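Local structure of N-glycosylase/DNA lyase (Methanocaldococcus jannaschii, 3FHF) at residues R177-L180 against E181-I185; R159-E163 against N164-D168; E114-N118 against E119-R123; V193-K196 against L197-D201; L202-W205 against Y206-G210. The protein is an all-helical DNA glycosylase and lyase of the 8-oxoguanine DNA glycosylase family, within the helix-hairpin-helix clan. All coordinates share one frame; numbering follows the deposited sequence. Where two conformers were deposited one is given.

Contact 1. Residues R177-L180 against E181-I185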
# COMPACT_ATOMS: atom_id res chain seq x y z
N ARG A 177 -0.19 9.33 15.13
CA ARG A 177 -0.73 8.68 16.31
C ARG A 177 -1.93 7.79 16.03
O ARG A 177 -2.02 6.67 16.53
CB ARG A 177 -1.13 9.73 17.35
CG ARG A 177 -1.78 9.16 18.61
CD ARG A 177 -2.44 10.26 19.43
NE ARG A 177 -3.44 10.97 18.64
CZ ARG A 177 -4.55 10.42 18.16
NH1 ARG A 177 -4.81 9.14 18.39
NH2 ARG A 177 -5.40 11.15 17.44
N LYS A 178 -2.87 8.30 15.24
CA LYS A 178 -4.08 7.55 14.92
C LYS A 178 -3.79 6.39 13.97
O LYS A 178 -4.40 5.33 14.06
CB LYS A 178 -5.13 8.47 14.30
CG LYS A 178 -6.50 7.83 14.11
CD LYS A 178 -7.09 7.41 15.45
CE LYS A 178 -8.49 6.81 15.28
NZ LYS A 178 -9.10 6.42 16.58
N TYR A 179 -2.85 6.61 13.05
CA TYR A 179 -2.52 5.57 12.09
C TYR A 179 -1.93 4.37 12.80
O TYR A 179 -2.35 3.24 12.58
CB TYR A 179 -1.54 6.11 11.04
CG TYR A 179 -1.46 5.25 9.79
CD1 TYR A 179 -0.72 4.07 9.78
CD2 TYR A 179 -2.17 5.60 8.64
CE1 TYR A 179 -0.69 3.25 8.64
CE2 TYR A 179 -2.14 4.79 7.50
CZ TYR A 179 -1.40 3.62 7.50
OH TYR A 179 -1.37 2.81 6.37
N LEU A 180 -0.96 4.61 13.68
CA LEU A 180 -0.31 3.54 14.43
C LEU A 180 -1.30 2.84 15.34
O LEU A 180 -1.17 1.65 15.60
CB LEU A 180 0.85 4.08 15.27
CG LEU A 180 2.16 4.40 14.55
CD1 LEU A 180 1.92 5.43 13.47
CD2 LEU A 180 3.19 4.91 15.57
N GLU A 181 -2.27 3.59 15.84
CA GLU A 181 -3.28 3.03 16.72
C GLU A 181 -4.16 2.04 15.97
O GLU A 181 -4.39 0.92 16.43
CB GLU A 181 -4.14 4.15 17.32
CG GLU A 181 -5.24 3.66 18.23
CD GLU A 181 -6.07 4.81 18.79
OE1 GLU A 181 -5.49 5.70 19.44
OE2 GLU A 181 -7.31 4.82 18.58
N ILE A 182 -4.64 2.45 14.80
CA ILE A 182 -5.50 1.58 14.00
C ILE A 182 -4.70 0.42 13.41
O ILE A 182 -5.22 -0.68 13.23
CB ILE A 182 -6.19 2.38 12.88
CG1 ILE A 182 -7.21 3.34 13.51
CG2 ILE A 182 -6.88 1.43 11.90
CD1 ILE A 182 -7.96 4.18 12.53
N GLU A 183 -3.43 0.66 13.11
CA GLU A 183 -2.56 -0.39 12.57
C GLU A 183 -2.42 -1.53 13.58
O GLU A 183 -2.40 -2.71 13.21
CB GLU A 183 -1.19 0.22 12.23
CG GLU A 183 -0.10 -0.79 11.90
CD GLU A 183 1.14 -0.13 11.30
OE1 GLU A 183 1.25 -0.09 10.06
OE2 GLU A 183 1.99 0.36 12.08
N ASN A 184 -2.35 -1.19 14.87
CA ASN A 184 -2.22 -2.20 15.91
C ASN A 184 -3.44 -3.10 16.06
O ASN A 184 -3.31 -4.27 16.43
CB ASN A 184 -1.89 -1.53 17.25
CG ASN A 184 -0.41 -1.54 17.54
OD1 ASN A 184 0.19 -2.61 17.69
ND2 ASN A 184 0.20 -0.36 17.61
N ILE A 185 -4.63 -2.57 15.78
CA ILE A 185 -5.84 -3.39 15.86
C ILE A 185 -5.75 -4.42 14.71
O ILE A 185 -5.97 -5.61 14.90
CB ILE A 185 -7.11 -2.53 15.68
CG1 ILE A 185 -7.25 -1.55 16.85
CG2 ILE A 185 -8.35 -3.43 15.61
CD1 ILE A 185 -8.32 -0.51 16.64
O HOH W 1 -8.79 3.40 17.05
O HOH W 2 1.19 0.39 14.87
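Lys178 and Glu181 both set CG anti to the backbone N, but their chains then differ: Glu181 stays extended, whereas Lys178 bends at chi2 (62°) and carries its amino group forward along the helix to the carboxylate. NZ meets OE2 of Glu181 at 3.1 Å in a salt bridge, approaching from above the carboxylate plane. A water spans the same two atoms, accepting from Lys178 NZ and donating to Glu181 OE2. The other oxygen serves Arg177, whose side chain runs alongside that of Glu181; OE1 lies at the guanidinium edge, 3.7 Å from NH1, a long ion pair. One carboxylate thus has two cations, one at each oxygen, and they would be expected to favour its ionised form.

This is an i to i+3 and i to i+4 salt-bridge network on a continuous helix, 176-192, whose backbone bonds run through it, Glu183 N to Tyr179 O being 2.8 Å. The lysine's aliphatic part also packs on the helix, CE lying 3.8 Å from CD1 of Ile182, whose side chain turns inward to Leu158 and Leu161 of helix 155-163.

On another side of the helix the carbonyl of Leu180 gathers several donors: Asn184 N at 3.2 Å, a weak bond from Asn184 ND2, and a water that also donates to Glu183 OE2. The buried Glu183 carboxylate stands nearly perpendicular to the Tyr179 ring (86°), with OE1 at the ring edge, 4.1 Å from CE1. That oxygen forms a salt bridge with Arg123 and accepts from Ala151 N, while Tyr179 OH is hydrogen-bonded to Ala151 and Ile153.

Contact 2. Residues R159-E163 against N164-D168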
# COMPACT_ATOMS: atom_id res chain seq x y z
N ARG A 159 -13.98 2.23 6.78
CA ARG A 159 -15.43 2.11 6.85
C ARG A 159 -15.83 0.77 7.46
O ARG A 159 -16.77 0.70 8.25
CB ARG A 159 -16.06 2.24 5.46
CG ARG A 159 -17.56 1.94 5.46
CD ARG A 159 -18.21 2.36 4.16
NE ARG A 159 -18.25 3.82 4.01
CZ ARG A 159 -19.05 4.63 4.71
NH1 ARG A 159 -19.89 4.14 5.60
NH2 ARG A 159 -19.00 5.94 4.49
N GLU A 160 -15.13 -0.30 7.08
CA GLU A 160 -15.45 -1.62 7.61
C GLU A 160 -15.19 -1.66 9.10
O GLU A 160 -16.00 -2.20 9.86
CB GLU A 160 -14.65 -2.70 6.86
CG GLU A 160 -14.83 -2.59 5.34
CD GLU A 160 -14.12 -3.69 4.55
OE1 GLU A 160 -13.03 -4.14 4.97
OE2 GLU A 160 -14.66 -4.08 3.50
N LEU A 161 -14.07 -1.08 9.53
CA LEU A 161 -13.72 -1.04 10.95
C LEU A 161 -14.76 -0.25 11.75
O LEU A 161 -15.17 -0.67 12.84
CB LEU A 161 -12.34 -0.40 11.14
CG LEU A 161 -11.11 -1.25 10.74
CD1 LEU A 161 -9.86 -0.40 10.72
CD2 LEU A 161 -10.95 -2.39 11.73
N TYR A 162 -15.19 0.88 11.20
CA TYR A 162 -16.18 1.72 11.86
C TYR A 162 -17.53 1.02 11.96
O TYR A 162 -18.16 1.00 13.02
CB TYR A 162 -16.34 3.04 11.09
CG TYR A 162 -17.63 3.78 11.39
CD1 TYR A 162 -17.87 4.34 12.64
CD2 TYR A 162 -18.61 3.93 10.40
CE1 TYR A 162 -19.05 5.04 12.90
CE2 TYR A 162 -19.79 4.62 10.65
CZ TYR A 162 -20.01 5.17 11.90
OH TYR A 162 -21.17 5.87 12.15
N GLU A 163 -17.97 0.45 10.85
CA GLU A 163 -19.26 -0.23 10.79
C GLU A 163 -19.34 -1.45 11.70
O GLU A 163 -20.40 -1.74 12.25
CB GLU A 163 -19.57 -0.63 9.35
CG GLU A 163 -20.60 0.28 8.70
CD GLU A 163 -20.39 0.44 7.21
OE1 GLU A 163 -20.25 -0.58 6.50
OE2 GLU A 163 -20.38 1.60 6.74
N ASN A 164 -18.22 -2.16 11.86
CA ASN A 164 -18.21 -3.33 12.72
C ASN A 164 -17.70 -3.01 14.13
O ASN A 164 -17.26 -3.90 14.87
CB ASN A 164 -17.39 -4.44 12.06
CG ASN A 164 -18.09 -5.02 10.84
OD1 ASN A 164 -19.12 -5.67 10.97
ND2 ASN A 164 -17.53 -4.77 9.66
N ASN A 165 -17.75 -1.73 14.47
CA ASN A 165 -17.37 -1.24 15.80
C ASN A 165 -15.96 -1.45 16.33
O ASN A 165 -15.78 -1.62 17.54
CB ASN A 165 -18.37 -1.78 16.82
CG ASN A 165 -19.80 -1.50 16.42
OD1 ASN A 165 -20.23 -0.35 16.37
ND2 ASN A 165 -20.55 -2.55 16.13
N TYR A 166 -14.95 -1.43 15.47
CA TYR A 166 -13.57 -1.58 15.93
C TYR A 166 -13.03 -0.20 16.25
O TYR A 166 -12.06 -0.05 16.99
CB TYR A 166 -12.68 -2.24 14.88
CG TYR A 166 -13.00 -3.70 14.61
CD1 TYR A 166 -13.99 -4.06 13.70
CD2 TYR A 166 -12.27 -4.71 15.24
CE1 TYR A 166 -14.25 -5.41 13.43
CE2 TYR A 166 -12.54 -6.06 14.98
CZ TYR A 166 -13.53 -6.39 14.07
OH TYR A 166 -13.78 -7.72 13.79
N ILE A 167 -13.66 0.82 15.67
CA ILE A 167 -13.29 2.22 15.91
C ILE A 167 -14.59 3.01 16.04
O ILE A 167 -15.60 2.66 15.42
CB ILE A 167 -12.42 2.81 14.77
CG1 ILE A 167 -13.18 2.76 13.43
CG2 ILE A 167 -11.12 2.05 14.66
CD1 ILE A 167 -12.37 3.32 12.27
N ASP A 168 -14.57 4.07 16.84
CA ASP A 168 -15.76 4.89 17.07
C ASP A 168 -16.27 5.74 15.91
O ASP A 168 -17.48 5.95 15.77
CB ASP A 168 -15.55 5.80 18.27
CG ASP A 168 -16.01 5.17 19.56
OD1 ASP A 168 -17.07 4.50 19.55
OD2 ASP A 168 -15.34 5.36 20.60
O HOH W 3 -18.40 2.18 15.78
O HOH W 4 -22.67 -0.36 14.11
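Leu161 and Tyr166 cross at about a right angle, with the leucine's CD2 methyl set against the root of the tyrosine, 3.6 Å from its CB and 3.8 Å from its CG. The ring of Tyr166 also turns an edge to the carbonyl oxygen of Leu161, which lies in the ring plane. Ile167 comes in beside them. Its CG1 occupies the crowded position between backbone N and carbonyl carbon (chi1 60°), which brings that atom within 3.5 Å of Tyr162 CA and carries CD1 to 3.9 Å from Leu161 CB. The Tyr162 ring is met at its edge by the carbonyl oxygen of Asp168, 3.4 Å from CE1.

These side chains close over a Schellman motif that ends helix 155-163, with Asn165 as the C-prime residue at positive phi (60°). Tyr166 N donates to Leu161 O at 2.7 Å, and Asn165 N to Tyr162 O.

Asn164 adds a second grip on the last turn: its backbone N and its ND2 each donate to Glu160 O at 3.0 Å, reaching that oxygen from opposite faces of the carbonyl plane. The Glu160 carboxylate itself is engaged by Arg208. Beyond the turn, Tyr166 packs on Ile185 and Ile189 of helix 176-192, and its OH is hydrogen-bonded to His7, in the N-terminal histidine run that is probably an expression tag.

Contact 3. Residues E114-N118 against E119-R123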
# COMPACT_ATOMS: atom_id res chain seq x y z
N GLU A 114 16.78 0.83 2.97
CA GLU A 114 17.47 -0.26 3.66
C GLU A 114 18.49 0.20 4.70
O GLU A 114 18.92 -0.58 5.54
CB GLU A 114 18.14 -1.18 2.64
CG GLU A 114 17.18 -1.78 1.63
CD GLU A 114 17.77 -2.97 0.89
OE1 GLU A 114 18.92 -2.87 0.39
OE2 GLU A 114 17.08 -4.00 0.80
N SER A 115 18.85 1.48 4.66
CA SER A 115 19.83 2.00 5.61
C SER A 115 19.23 2.12 7.01
O SER A 115 19.94 2.05 8.01
CB SER A 115 20.34 3.38 5.16
OG SER A 115 19.36 4.39 5.38
N PHE A 116 17.91 2.30 7.09
CA PHE A 116 17.24 2.44 8.38
C PHE A 116 17.20 1.15 9.19
O PHE A 116 17.27 0.05 8.64
CB PHE A 116 15.83 2.98 8.18
CG PHE A 116 15.79 4.41 7.73
CD1 PHE A 116 16.11 5.44 8.61
CD2 PHE A 116 15.51 4.73 6.40
CE1 PHE A 116 16.15 6.77 8.18
CE2 PHE A 116 15.54 6.04 5.96
CZ PHE A 116 15.87 7.07 6.85
N GLU A 117 17.08 1.31 10.50
CA GLU A 117 17.02 0.21 11.46
C GLU A 117 15.90 -0.76 11.13
O GLU A 117 16.04 -1.98 11.30
CB GLU A 117 16.79 0.77 12.86
CG GLU A 117 17.56 0.08 13.97
CD GLU A 117 19.04 0.42 13.93
OE1 GLU A 117 19.67 0.19 12.88
OE2 GLU A 117 19.57 0.91 14.95
N ASN A 118 14.78 -0.22 10.66
CA ASN A 118 13.64 -1.05 10.31
C ASN A 118 12.66 -0.27 9.45
O ASN A 118 12.86 0.91 9.17
CB ASN A 118 12.96 -1.55 11.58
CG ASN A 118 12.55 -0.42 12.51
OD1 ASN A 118 11.70 0.40 12.17
ND2 ASN A 118 13.17 -0.37 13.69
N GLU A 119 11.59 -0.96 9.03
CA GLU A 119 10.55 -0.39 8.18
C GLU A 119 9.73 0.71 8.84
O GLU A 119 9.23 1.59 8.16
CB GLU A 119 9.61 -1.51 7.72
CG GLU A 119 9.03 -2.30 8.89
CD GLU A 119 8.41 -3.62 8.47
OE1 GLU A 119 7.24 -3.63 8.03
OE2 GLU A 119 9.10 -4.65 8.59
N LYS A 120 9.57 0.64 10.16
CA LYS A 120 8.79 1.64 10.89
C LYS A 120 9.48 3.00 10.83
O LYS A 120 8.83 4.03 10.62
CB LYS A 120 8.63 1.20 12.35
CG LYS A 120 7.41 0.34 12.64
CD LYS A 120 7.28 -0.83 11.68
CE LYS A 120 6.02 -1.64 11.95
NZ LYS A 120 6.06 -2.31 13.27
N VAL A 121 10.79 2.99 11.03
CA VAL A 121 11.58 4.21 10.99
C VAL A 121 11.70 4.70 9.55
O VAL A 121 11.71 5.91 9.29
CB VAL A 121 12.98 3.97 11.59
CG1 VAL A 121 13.90 5.11 11.24
CG2 VAL A 121 12.88 3.83 13.11
N ALA A 122 11.78 3.77 8.61
CA ALA A 122 11.91 4.12 7.20
C ALA A 122 10.61 4.83 6.78
O ALA A 122 10.64 5.81 6.03
CB ALA A 122 12.12 2.87 6.35
N ARG A 123 9.49 4.32 7.27
CA ARG A 123 8.18 4.91 6.96
C ARG A 123 8.15 6.38 7.38
O ARG A 123 7.64 7.23 6.66
CB ARG A 123 7.06 4.15 7.67
CG ARG A 123 5.67 4.73 7.38
CD ARG A 123 4.55 3.76 7.74
NE ARG A 123 4.57 3.38 9.14
CZ ARG A 123 3.76 2.47 9.68
NH1 ARG A 123 2.87 1.84 8.93
NH2 ARG A 123 3.88 2.16 10.96
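The ring of Phe116 has the carbonyl oxygen of Val121 over one face. Over the opposite face is Ser115 OG, 4.0 Å above the plane and displaced toward the rim. The two ortho carbons of the ring meet different residues of the following helix. In one of the two conformers of Val121, CD1 of Phe116 lies 3.5 Å from the valine's CG1 methyl, the two side chains running at a slant to each other. CD2 lies 3.7 Å from CA of Ala122 and 3.9 Å from its CB. The aromatic group therefore bridges the first turn of helix 119-129 from the loop that precedes it.

The polar half of the contact belongs to Asn118. Its CG sits between the backbone N and the carbonyl carbon (chi1 56°), a torsion that curls the amide back over the start of the helix. OD1 accepts from Val121 N at 3.0 Å, with an N-H to oxygen angle of 158°, while the backbone oxygen of Asn118 takes the N-H of Ala122 at 3.1 Å. Side-chain and main-chain oxygens of one residue thereby hold successive amides of the opening turn.

Glu119 and Lys120 direct their polar ends elsewhere, both to Asp149: Glu119 OE1 accepts from its backbone N, and Lys120 NZ forms a salt bridge with its carboxylate. The arrangement is a classical asparagine N-cap with an adjoining hydrophobic contact, made where the chain passes from helix 109-115 into helix 119-129.

Contact 4. Residues V193-K196 against L197-D201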
# COMPACT_ATOMS: atom_id res chain seq x y z
N VAL A 193 -5.19 -14.72 13.18
CA VAL A 193 -5.30 -15.65 12.06
C VAL A 193 -3.93 -16.07 11.54
O VAL A 193 -3.81 -16.69 10.49
CB VAL A 193 -6.13 -15.05 10.88
CG1 VAL A 193 -7.57 -14.90 11.30
CG2 VAL A 193 -5.56 -13.71 10.45
N ASN A 194 -2.89 -15.71 12.30
CA ASN A 194 -1.51 -16.03 11.94
C ASN A 194 -1.08 -15.52 10.57
O ASN A 194 -0.45 -16.24 9.79
CB ASN A 194 -1.28 -17.54 12.04
CG ASN A 194 -1.20 -18.02 13.47
OD1 ASN A 194 -2.19 -18.02 14.20
ND2 ASN A 194 -0.00 -18.43 13.89
N LEU A 195 -1.40 -14.27 10.29
CA LEU A 195 -1.02 -13.64 9.02
C LEU A 195 -0.29 -12.34 9.33
O LEU A 195 -0.60 -11.67 10.31
CB LEU A 195 -2.26 -13.31 8.17
CG LEU A 195 -3.09 -14.45 7.58
CD1 LEU A 195 -4.29 -13.86 6.84
CD2 LEU A 195 -2.24 -15.28 6.62
N LYS A 196 0.68 -11.99 8.50
CA LYS A 196 1.43 -10.75 8.67
C LYS A 196 0.52 -9.67 8.10
O LYS A 196 -0.41 -9.98 7.36
CB LYS A 196 2.73 -10.79 7.87
CG LYS A 196 3.63 -11.96 8.19
CD LYS A 196 4.83 -11.99 7.25
CE LYS A 196 5.64 -13.27 7.42
NZ LYS A 196 6.07 -13.44 8.84
N LEU A 197 0.78 -8.41 8.42
CA LEU A 197 -0.05 -7.33 7.89
C LEU A 197 -0.01 -7.26 6.37
O LEU A 197 -1.01 -6.94 5.74
CB LEU A 197 0.37 -5.98 8.49
CG LEU A 197 -0.11 -5.77 9.93
CD1 LEU A 197 0.50 -4.50 10.50
CD2 LEU A 197 -1.64 -5.70 9.95
N SER A 198 1.14 -7.57 5.77
CA SER A 198 1.26 -7.54 4.31
C SER A 198 0.25 -8.52 3.70
O SER A 198 -0.44 -8.20 2.72
CB SER A 198 2.68 -7.94 3.90
OG SER A 198 3.02 -9.20 4.45
N GLU A 199 0.17 -9.71 4.29
CA GLU A 199 -0.73 -10.77 3.82
C GLU A 199 -2.19 -10.50 4.13
O GLU A 199 -3.07 -10.70 3.28
CB GLU A 199 -0.32 -12.10 4.47
CG GLU A 199 1.08 -12.58 4.11
CD GLU A 199 1.58 -13.71 5.01
OE1 GLU A 199 2.45 -14.47 4.55
OE2 GLU A 199 1.13 -13.82 6.17
N LEU A 200 -2.46 -10.04 5.35
CA LEU A 200 -3.83 -9.75 5.78
C LEU A 200 -4.49 -8.78 4.82
O LEU A 200 -5.66 -8.93 4.48
CB LEU A 200 -3.84 -9.15 7.19
CG LEU A 200 -5.23 -8.88 7.78
CD1 LEU A 200 -5.92 -10.20 8.04
CD2 LEU A 200 -5.11 -8.08 9.08
N ASP A 201 -3.73 -7.78 4.39
CA ASP A 201 -4.24 -6.77 3.48
C ASP A 201 -4.82 -7.38 2.21
O ASP A 201 -5.88 -6.96 1.75
CB ASP A 201 -3.12 -5.78 3.11
CG ASP A 201 -3.58 -4.76 2.08
OD1 ASP A 201 -3.33 -4.98 0.87
OD2 ASP A 201 -4.19 -3.74 2.49
O HOH W 5 2.09 -15.54 8.07
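The start of helix 197-209 is fastened by a bond between the side chain of its third residue and the backbone of the N-cap: Glu199 reaches back to the N-H of Lys196. This is the glutamate-to-backbone half of a capping box, here with a lysine at the N-cap position. Lys196 N donates to Glu199 OE2 at 3.0 Å in an almost straight bond (173°), and the oxygen is met on its anti side, 32° out of the carboxylate plane. CG of Glu199 lies beside its own backbone N (chi1 -62°), and the chain, extended beyond, brings the carboxylate back to the cap. The same OE2 accepts from a water at 2.7 Å that also donates to Asn194 O, and it lies 3.7 Å from Leu195 CD2 and from Lys196 CG, so aliphatic groups flank the gripped oxygen. The helix dipole would be expected to stabilise the negative charge of Glu199 at this end. The first main-chain turn follows with Leu200 N to Lys196 O at 2.9 Å.

Across the hydrophobic side, Leu195 and Leu200 meet at about a right angle, CD1 to CD1 at 4.2 Å, and Val193 CG2 approaches the same Leu200 methyl at 4.3 Å. Asn194, at positive phi, is the C-prime residue of the Schellman motif that terminates helix 176-192, making the loop a tight link between two helices. Val193 and Leu195 pack on helix 5-18, Leu197 lies against helix 176-192, and Ser198 and Glu199 touch Ile30 of helix 22-34, while Ser198 OG is hydrogen-bonded to Asp148.

Contact 5. Residues L202-W205 against Y206-G210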
# COMPACT_ATOMS: atom_id res chain seq x y z
N LEU A 202 -4.12 -8.36 1.65
CA LEU A 202 -4.59 -9.02 0.43
C LEU A 202 -5.80 -9.93 0.70
O LEU A 202 -6.70 -10.03 -0.14
CB LEU A 202 -3.45 -9.81 -0.23
CG LEU A 202 -2.28 -8.92 -0.70
CD1 LEU A 202 -1.19 -9.78 -1.38
CD2 LEU A 202 -2.80 -7.88 -1.69
N TYR A 203 -5.84 -10.58 1.87
CA TYR A 203 -7.00 -11.43 2.19
C TYR A 203 -8.23 -10.54 2.33
O TYR A 203 -9.31 -10.90 1.86
CB TYR A 203 -6.79 -12.21 3.49
CG TYR A 203 -6.00 -13.49 3.31
CD1 TYR A 203 -4.61 -13.48 3.25
CD2 TYR A 203 -6.66 -14.71 3.19
CE1 TYR A 203 -3.89 -14.65 3.07
CE2 TYR A 203 -5.95 -15.90 3.00
CZ TYR A 203 -4.56 -15.86 2.94
OH TYR A 203 -3.86 -17.02 2.76
N ILE A 204 -8.06 -9.39 2.96
CA ILE A 204 -9.17 -8.46 3.13
C ILE A 204 -9.66 -7.94 1.78
O ILE A 204 -10.87 -7.89 1.53
CB ILE A 204 -8.77 -7.29 4.04
CG1 ILE A 204 -8.57 -7.81 5.47
CG2 ILE A 204 -9.84 -6.19 3.99
CD1 ILE A 204 -8.20 -6.75 6.49
N TRP A 205 -8.74 -7.56 0.90
CA TRP A 205 -9.15 -7.08 -0.42
C TRP A 205 -9.83 -8.20 -1.20
O TRP A 205 -10.81 -7.97 -1.90
CB TRP A 205 -7.96 -6.54 -1.22
CG TRP A 205 -7.75 -5.06 -1.05
CD1 TRP A 205 -6.75 -4.45 -0.35
CD2 TRP A 205 -8.58 -4.02 -1.56
NE1 TRP A 205 -6.91 -3.08 -0.40
CE2 TRP A 205 -8.03 -2.79 -1.14
CE3 TRP A 205 -9.75 -4.00 -2.34
CZ2 TRP A 205 -8.60 -1.55 -1.46
CZ3 TRP A 205 -10.32 -2.77 -2.67
CH2 TRP A 205 -9.74 -1.57 -2.23
N TYR A 206 -9.32 -9.42 -1.06
CA TYR A 206 -9.93 -10.53 -1.79
C TYR A 206 -11.37 -10.75 -1.34
O TYR A 206 -12.23 -11.04 -2.16
CB TYR A 206 -9.13 -11.81 -1.61
CG TYR A 206 -9.82 -12.99 -2.25
CD1 TYR A 206 -10.66 -13.82 -1.51
CD2 TYR A 206 -9.68 -13.25 -3.61
CE1 TYR A 206 -11.34 -14.87 -2.11
CE2 TYR A 206 -10.35 -14.29 -4.22
CZ TYR A 206 -11.18 -15.10 -3.46
OH TYR A 206 -11.86 -16.12 -4.07
N LEU A 207 -11.61 -10.61 -0.04
CA LEU A 207 -12.96 -10.78 0.50
C LEU A 207 -13.89 -9.69 -0.03
O LEU A 207 -15.08 -9.91 -0.19
CB LEU A 207 -12.94 -10.70 2.03
CG LEU A 207 -12.46 -11.95 2.76
CD1 LEU A 207 -12.25 -11.64 4.24
CD2 LEU A 207 -13.48 -13.06 2.58
N ARG A 208 -13.32 -8.52 -0.30
CA ARG A 208 -14.10 -7.39 -0.79
C ARG A 208 -14.32 -7.38 -2.31
O ARG A 208 -15.35 -6.93 -2.79
CB ARG A 208 -13.39 -6.09 -0.37
CG ARG A 208 -14.22 -4.83 -0.47
CD ARG A 208 -13.36 -3.61 -0.10
NE ARG A 208 -12.93 -3.62 1.30
CZ ARG A 208 -11.69 -3.35 1.70
NH1 ARG A 208 -10.74 -3.06 0.82
NH2 ARG A 208 -11.41 -3.37 3.00
N THR A 209 -13.36 -7.90 -3.06
CA THR A 209 -13.45 -7.86 -4.51
C THR A 209 -13.27 -9.17 -5.26
O THR A 209 -13.60 -9.25 -6.44
CB THR A 209 -12.43 -6.87 -5.07
OG1 THR A 209 -11.11 -7.36 -4.82
CG2 THR A 209 -12.60 -5.48 -4.41
N GLY A 210 -12.71 -10.18 -4.61
CA GLY A 210 -12.49 -11.44 -5.30
C GLY A 210 -11.25 -11.37 -6.16
O GLY A 210 -10.98 -12.28 -6.95
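The side chain of Arg208 starts with CB beside two carbonyl oxygens of the preceding turn, 3.5 Å from Trp205 O and 3.6 Å from Ile204 O. A first torsion of -164° starts the chain away from its own backbone N, and CD comes to 4.1 Å from Trp205 CZ3. The bend at chi3 (-65°) then turns the guanidinium over the indole. NH1 stands 3.1 Å above the ring plane, over its centre, and CZ lies 4.4 Å from the centroid of the six-membered ring: a cation-pi contact in which the guanidinium plane is nearly upright on the indole (81°) and presents its edge. NH2 forms a salt bridge with Glu160 of helix 155-163 and, in one of the two conformers of Ile204, lies 3.4 Å from that residue's CG2 methyl.

At the indole edge, in its plane, Thr209 CG2 packs 3.8 Å from CE3. The last turn of helix 197-209 ends at Gly210, whose positive phi suits glycine. The guanidinium is held by a carboxylate at NH2 and a pi face at NH1, which would be expected to restrict its rotation.

How the contacts relate
Each contact closes only a short turn of the chain, and the five follow in series, none enclosing or crossing another. From the N terminus, contact 3 comes first, starting helix 119-129; contact 2 then ends helix 155-163, contact 1 lies within helix 176-192, contact 4 opens helix 197-209 and contact 5 closes it. Contact 1 is the junction: Glu183 OE1 is 2.8 Å from Arg123 NH1 of contact 3, Ile182 packs on Leu161 of contact 2, and Glu183 touches Leu197 of contact 4. Glu160 joins contact 2 to contact 5 through Arg208, and Leu195 of contact 4 packs on Tyr203 of contact 5. Contacts 3 and 5 lie on opposite sides of the chain's centre.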